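Local coordinates for protein 2-oxoadipate dioxygenase/decarboxylase, chloroplastic/amyloplastic (Oryza sativa, PDB 6W1K) that uses iron(II) and molecular oxygen to decarboxylate and hydroxylate 2-oxoadipate to D-2-hydroxyglutarate, a step in plant lysine breakdown, at residues Gly52-Tyr57 and Arg202-Ile207; Gln141-Thr146 and Thr164-Ile169. All blocks are in the same frame, centred on the assembly; numbering follows the deposited sequence.

How the contacts relate
The two contacts lie on opposite sides of the chain's centre. Their centres are about 41 Å apart and their nearest atoms about 23 Å apart. Along the chain, contact 2 falls between the two segments of contact 1. Contact 1 joins two loops at the ends of neighbouring strands of the metal-bearing sheet: 52-57 leads into strand 57-65, which carries H59 and R63, and 202-207 follows strand 195-199, which carries H195. The side chain of C56 is about 11 Å from that of H59. Contact 2 packs helix 134-147 against the loop 164-169. There the side chain of W165 is about 9 Å from that of R63 and about 14 Å from the bound 2-oxoadipate.

Contact 1 (Gly52-Tyr57 and Arg202-Ile207); sequences GDHICY and RLISDI
H54 and L203 bring the two backbones to 5.6 Å between their CA atoms, with C56 and R202 next at 6.8 Å. Two loops meet here: one links helix 38-51 to strand 57-65, the other links strand 195-199 to helix 210-219. The two strands are antiparallel neighbours in the sheet of this glyoxalase-clan domain, and C56 bonds to S199 through the backbone just ahead of strand 57-65. Between the two segments the contact is by packing. R202 CD packs 3.7 Å from C56 CB. The R202 chain bends at chi3 (101°), and R202 NE comes to 4.0 Å from C56 SG. Y110 and P118 also touch R202. L203 reaches back with CD2, 3.8 Å from H54 O, while its side chain also packs on F213 of helix 210-219. D51 at the end of helix 38-51 ties both loops together: its OD1 bonds to H54 ND1 and I204 N. The shared carboxylate oxygen probably helps keep the imidazole against I204. The resulting CH-pi contact is nearly central: I204 CG2 stands 3.7 Å from the centroid of the H54 ring, only 3° off the ring normal.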
loop_
_atom_site.group_PDB
_atom_site.type_symbol
_atom_site.label_atom_id
_atom_site.label_comp_id
_atom_site.label_asym_id
_atom_site.label_seq_id
_atom_site.Cartn_x
_atom_site.Cartn_y
_atom_site.Cartn_z
ATOM N N GLY A 52 -4.486 20.238 -10.423
ATOM C CA GLY A 52 -3.696 20.133 -11.634
ATOM C C GLY A 52 -2.994 18.794 -11.715
ATOM O O GLY A 52 -3.174 17.911 -10.876
ATOM N N ASP A 53 -2.161 18.646 -12.746
ATOM C CA ASP A 53 -1.504 17.363 -13.042
ATOM C C ASP A 53 -0.256 17.210 -12.178
ATOM O O ASP A 53 0.888 17.325 -12.627
ATOM C CB ASP A 53 -1.163 17.284 -14.527
ATOM C CG ASP A 53 -0.669 15.912 -14.940
ATOM O OD1 ASP A 53 -0.811 14.976 -14.123
ATOM O OD2 ASP A 53 -0.142 15.780 -16.072
ATOM N N HIS A 54 -0.477 16.912 -10.911
ATOM C CA HIS A 54 0.656 16.899 -9.997
ATOM C C HIS A 54 0.612 15.735 -9.026
ATOM O O HIS A 54 1.290 15.783 -7.997
ATOM C CB HIS A 54 0.711 18.191 -9.190
ATOM C CG HIS A 54 0.697 19.416 -10.038
ATOM N ND1 HIS A 54 -0.376 20.275 -10.088
ATOM C CD2 HIS A 54 1.617 19.902 -10.900
ATOM C CE1 HIS A 54 -0.105 21.257 -10.930
ATOM N NE2 HIS A 54 1.104 21.063 -11.422
ATOM N N ILE A 55 -0.186 14.714 -9.302
ATOM C CA ILE A 55 -0.347 13.593 -8.395
ATOM C C ILE A 55 0.865 12.668 -8.498
ATOM O O ILE A 55 1.182 12.138 -9.568
ATOM C CB ILE A 55 -1.648 12.839 -8.699
ATOM C CG1 ILE A 55 -2.857 13.753 -8.456
ATOM C CG2 ILE A 55 -1.755 11.612 -7.875
ATOM C CD1 ILE A 55 -4.151 13.128 -8.918
ATOM N N CYS A 56 1.542 12.476 -7.379
ATOM C CA CYS A 56 2.660 11.558 -7.262
ATOM C C CYS A 56 2.308 10.517 -6.216
ATOM O O CYS A 56 1.670 10.823 -5.208
ATOM C CB CYS A 56 3.927 12.291 -6.855
ATOM S SG CYS A 56 4.404 13.524 -8.076
ATOM N N TYR A 57 2.763 9.305 -6.442
ATOM C CA TYR A 57 2.438 8.195 -5.575
ATOM C C TYR A 57 3.554 8.014 -4.568
ATOM O O TYR A 57 4.692 7.741 -4.943
ATOM C CB TYR A 57 2.248 6.935 -6.394
ATOM C CG TYR A 57 0.979 6.933 -7.208
ATOM C CD1 TYR A 57 -0.155 7.618 -6.781
ATOM C CD2 TYR A 57 0.898 6.208 -8.386
ATOM C CE1 TYR A 57 -1.341 7.576 -7.517
ATOM C CE2 TYR A 57 -0.294 6.165 -9.134
ATOM C CZ TYR A 57 -1.400 6.850 -8.688
ATOM O OH TYR A 57 -2.578 6.815 -9.398
ATOM N N ARG A 202 3.745 17.108 -2.636
ATOM C CA ARG A 202 4.059 17.351 -4.039
ATOM C C ARG A 202 2.920 18.029 -4.795
ATOM O O ARG A 202 3.106 18.401 -5.956
ATOM C CB ARG A 202 4.449 16.031 -4.708
ATOM C CG ARG A 202 5.735 15.460 -4.098
ATOM C CD ARG A 202 6.267 14.260 -4.846
ATOM N NE ARG A 202 7.368 14.668 -5.701
ATOM C CZ ARG A 202 8.489 13.978 -5.844
ATOM N NH1 ARG A 202 8.647 12.830 -5.194
ATOM N NH2 ARG A 202 9.438 14.430 -6.648
ATOM N N LEU A 203 1.757 18.222 -4.169
ATOM C CA LEU A 203 0.712 19.029 -4.779
ATOM C C LEU A 203 1.093 20.504 -4.709
ATOM O O LEU A 203 1.953 20.908 -3.925
ATOM C CB LEU A 203 -0.630 18.816 -4.079
ATOM C CG LEU A 203 -1.120 17.371 -4.089
ATOM C CD1 LEU A 203 -2.336 17.231 -3.178
ATOM C CD2 LEU A 203 -1.419 16.882 -5.511
ATOM N N ILE A 204 0.408 21.324 -5.501
ATOM C CA ILE A 204 0.732 22.748 -5.593
ATOM C C ILE A 204 -0.286 23.616 -4.856
ATOM O O ILE A 204 0.077 24.627 -4.260
ATOM C CB ILE A 204 0.843 23.174 -7.072
ATOM C CG1 ILE A 204 -0.509 23.006 -7.774
ATOM C CG2 ILE A 204 1.904 22.341 -7.771
ATOM C CD1 ILE A 204 -1.352 24.277 -7.872
ATOM N N SER A 205 -1.566 23.253 -4.886
ATOM C CA SER A 205 -2.590 24.114 -4.304
ATOM C C SER A 205 -2.582 23.979 -2.777
ATOM O O SER A 205 -1.710 23.344 -2.180
ATOM C CB SER A 205 -3.954 23.771 -4.892
ATOM O OG SER A 205 -4.413 22.553 -4.339
ATOM N N ASP A 206 -3.594 24.549 -2.126
ATOM C CA ASP A 206 -3.628 24.571 -0.667
ATOM C C ASP A 206 -3.836 23.185 -0.058
ATOM O O ASP A 206 -3.525 22.989 1.123
ATOM C CB ASP A 206 -4.724 25.544 -0.200
ATOM C CG ASP A 206 -6.133 24.997 -0.411
ATOM O OD1 ASP A 206 -6.991 25.236 0.465
ATOM O OD2 ASP A 206 -6.381 24.322 -1.437
ATOM N N ILE A 207 -4.326 22.212 -0.825
ATOM C CA ILE A 207 -4.515 20.877 -0.276
ATOM C C ILE A 207 -3.195 20.110 -0.229
ATOM O O ILE A 207 -3.167 18.929 0.126
ATOM C CB ILE A 207 -5.577 20.095 -1.070
ATOM C CG1 ILE A 207 -5.182 19.963 -2.540
ATOM C CG2 ILE A 207 -6.935 20.798 -0.975
ATOM C CD1 ILE A 207 -5.979 18.871 -3.276
#

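Contact 2 (Gln141-Thr146 and Thr164-Ile169); sequences QKYIRT and TWEKPI
T146 OG1 bonds on two sides: it donates to Y143 O, 2.8 Å away one helical turn back, and accepts from E166 N, also at 2.8 Å. The first bond lies in the carbonyl plane, on a lone pair; the second is nearly straight, at 168°. With OG1 between the backbone N and the carbonyl carbon (chi1 76°), the hydroxyl can serve both. Helix 134-147 is thus pinned to the loop that leads into helix 170-179. CG2 of T146 packs on the E166 carboxylate carbon CD at 3.7 Å. Y143 CB meets W165 CB at 3.9 Å, Y143 CE1 lies 3.8 Å from E166 CG, and P168 CA and CB pack by its tip. There Y143 OH accepts from I169 N at 3.0 Å, near the ring plane, and also bonds to D172 OD2. A phenylalanine in place of Y143 lacks the hydroxyl and would probably leave I169 N without its acceptor and D172 with one partner fewer. K142 NZ forms a salt bridge with the same D172 oxygen and lies 4.0 Å from I169 CD1. The D172 carboxylate thus ties helix 170-179 to helix 134-147, and its negative charge is likely to be stabilised by K142 and the tyrosine hydroxyl.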
loop_
_atom_site.group_PDB
_atom_site.type_symbol
_atom_site.label_atom_id
_atom_site.label_comp_id
_atom_site.label_asym_id
_atom_site.label_seq_id
_atom_site.Cartn_x
_atom_site.Cartn_y
_atom_site.Cartn_z
ATOM N N GLN A 141 -3.730 -23.158 4.755
ATOM C CA GLN A 141 -2.951 -24.201 4.104
ATOM C C GLN A 141 -3.735 -24.858 2.973
ATOM O O GLN A 141 -3.153 -25.239 1.952
ATOM C CB GLN A 141 -2.522 -25.254 5.115
ATOM C CG GLN A 141 -1.422 -26.140 4.641
ATOM C CD GLN A 141 -0.109 -25.385 4.402
ATOM O OE1 GLN A 141 0.261 -24.464 5.149
ATOM N NE2 GLN A 141 0.597 -25.774 3.339
ATOM N N LYS A 142 -5.049 -25.045 3.156
ATOM C CA LYS A 142 -5.865 -25.642 2.101
ATOM C C LYS A 142 -5.798 -24.798 0.830
ATOM O O LYS A 142 -5.635 -25.323 -0.280
ATOM C CB LYS A 142 -7.323 -25.791 2.559
ATOM C CG LYS A 142 -8.285 -26.225 1.434
ATOM C CD LYS A 142 -9.714 -26.466 1.932
ATOM C CE LYS A 142 -10.381 -25.163 2.357
ATOM N NZ LYS A 142 -11.874 -25.333 2.561
ATOM N N TYR A 143 -5.977 -23.484 0.970
ATOM C CA TYR A 143 -5.951 -22.640 -0.218
ATOM C C TYR A 143 -4.557 -22.573 -0.815
ATOM O O TYR A 143 -4.405 -22.650 -2.047
ATOM C CB TYR A 143 -6.483 -21.263 0.120
ATOM C CG TYR A 143 -7.958 -21.324 0.331
ATOM C CD1 TYR A 143 -8.824 -21.416 -0.742
ATOM C CD2 TYR A 143 -8.490 -21.378 1.583
ATOM C CE1 TYR A 143 -10.176 -21.500 -0.572
ATOM C CE2 TYR A 143 -9.822 -21.432 1.761
ATOM C CZ TYR A 143 -10.682 -21.507 0.680
ATOM O OH TYR A 143 -12.049 -21.614 0.830
ATOM N N ILE A 144 -3.528 -22.477 0.031
ATOM C CA ILE A 144 -2.156 -22.474 -0.474
ATOM C C ILE A 144 -1.895 -23.739 -1.303
ATOM O O ILE A 144 -1.254 -23.687 -2.356
ATOM C CB ILE A 144 -1.148 -22.350 0.684
ATOM C CG1 ILE A 144 -1.157 -20.959 1.345
ATOM C CG2 ILE A 144 0.259 -22.682 0.211
ATOM C CD1 ILE A 144 -1.067 -19.846 0.438
ATOM N N ARG A 145 -2.380 -24.897 -0.835
ATOM C CA ARG A 145 -2.207 -26.123 -1.615
ATOM C C ARG A 145 -2.897 -26.022 -2.979
ATOM O O ARG A 145 -2.336 -26.452 -3.992
ATOM C CB ARG A 145 -2.710 -27.342 -0.843
ATOM C CG ARG A 145 -1.768 -27.750 0.310
ATOM C CD ARG A 145 -0.302 -28.028 -0.157
ATOM N NE ARG A 145 0.647 -26.969 0.232
ATOM C CZ ARG A 145 1.614 -26.485 -0.553
ATOM N NH1 ARG A 145 1.788 -26.964 -1.787
ATOM N NH2 ARG A 145 2.416 -25.519 -0.104
ATOM N N THR A 146 -4.078 -25.395 -3.043
ATOM C CA THR A 146 -4.782 -25.295 -4.315
ATOM C C THR A 146 -4.063 -24.403 -5.322
ATOM O O THR A 146 -4.358 -24.488 -6.527
ATOM C CB THR A 146 -6.232 -24.776 -4.161
ATOM O OG1 THR A 146 -6.285 -23.364 -3.929
ATOM C CG2 THR A 146 -6.981 -25.496 -3.045
ATOM N N THR A 164 -4.549 -16.771 -6.976
ATOM C CA THR A 164 -3.832 -17.965 -7.432
ATOM C C THR A 164 -4.390 -19.253 -6.819
ATOM O O THR A 164 -4.295 -20.325 -7.428
ATOM C CB THR A 164 -2.340 -17.855 -7.105
ATOM O OG1 THR A 164 -2.161 -17.690 -5.690
ATOM C CG2 THR A 164 -1.722 -16.679 -7.860
ATOM N N TRP A 165 -4.985 -19.148 -5.648
ATOM C CA TRP A 165 -5.732 -20.240 -5.041
ATOM C C TRP A 165 -7.173 -20.300 -5.545
ATOM O O TRP A 165 -7.687 -19.376 -6.173
ATOM C CB TRP A 165 -5.723 -20.102 -3.539
ATOM C CG TRP A 165 -5.952 -18.732 -3.001
ATOM C CD1 TRP A 165 -7.140 -18.091 -2.858
ATOM C CD2 TRP A 165 -4.939 -17.830 -2.532
ATOM N NE1 TRP A 165 -6.931 -16.847 -2.285
ATOM C CE2 TRP A 165 -5.583 -16.661 -2.104
ATOM C CE3 TRP A 165 -3.555 -17.911 -2.412
ATOM C CZ2 TRP A 165 -4.878 -15.571 -1.559
ATOM C CZ3 TRP A 165 -2.849 -16.813 -1.879
ATOM C CH2 TRP A 165 -3.510 -15.682 -1.463
ATOM N N GLU A 166 -7.845 -21.402 -5.229
ATOM C CA GLU A 166 -9.223 -21.536 -5.666
ATOM C C GLU A 166 -10.083 -20.489 -4.972
ATOM O O GLU A 166 -9.741 -19.989 -3.905
ATOM C CB GLU A 166 -9.766 -22.935 -5.371
ATOM C CG GLU A 166 -9.923 -23.256 -3.885
ATOM C CD GLU A 166 -10.497 -24.665 -3.662
ATOM O OE1 GLU A 166 -10.625 -25.419 -4.655
ATOM O OE2 GLU A 166 -10.809 -25.023 -2.500
ATOM N N LYS A 167 -11.217 -20.176 -5.591
ATOM C CA LYS A 167 -12.149 -19.216 -5.011
ATOM C C LYS A 167 -12.577 -19.719 -3.639
ATOM O O LYS A 167 -12.891 -20.898 -3.497
ATOM C CB LYS A 167 -13.383 -19.067 -5.898
ATOM C CG LYS A 167 -14.065 -17.713 -5.836
ATOM C CD LYS A 167 -15.218 -17.603 -6.858
ATOM C CE LYS A 167 -15.162 -16.261 -7.620
ATOM N NZ LYS A 167 -16.520 -15.610 -7.816
ATOM N N PRO A 168 -12.600 -18.868 -2.623
ATOM C CA PRO A 168 -12.923 -19.346 -1.268
ATOM C C PRO A 168 -14.402 -19.621 -1.082
ATOM O O PRO A 168 -15.256 -19.058 -1.776
ATOM C CB PRO A 168 -12.491 -18.188 -0.368
ATOM C CG PRO A 168 -11.891 -17.162 -1.258
ATOM C CD PRO A 168 -12.214 -17.450 -2.661
ATOM N N ILE A 169 -14.705 -20.546 -0.142
ATOM C CA ILE A 169 -16.071 -20.750 0.319
ATOM C C ILE A 169 -16.314 -19.793 1.474
ATOM O O ILE A 169 -15.400 -19.445 2.231
ATOM C CB ILE A 169 -16.362 -22.212 0.730
ATOM C CG1 ILE A 169 -15.528 -22.583 1.951
ATOM C CG2 ILE A 169 -16.048 -23.148 -0.434
ATOM C CD1 ILE A 169 -15.673 -24.000 2.379
#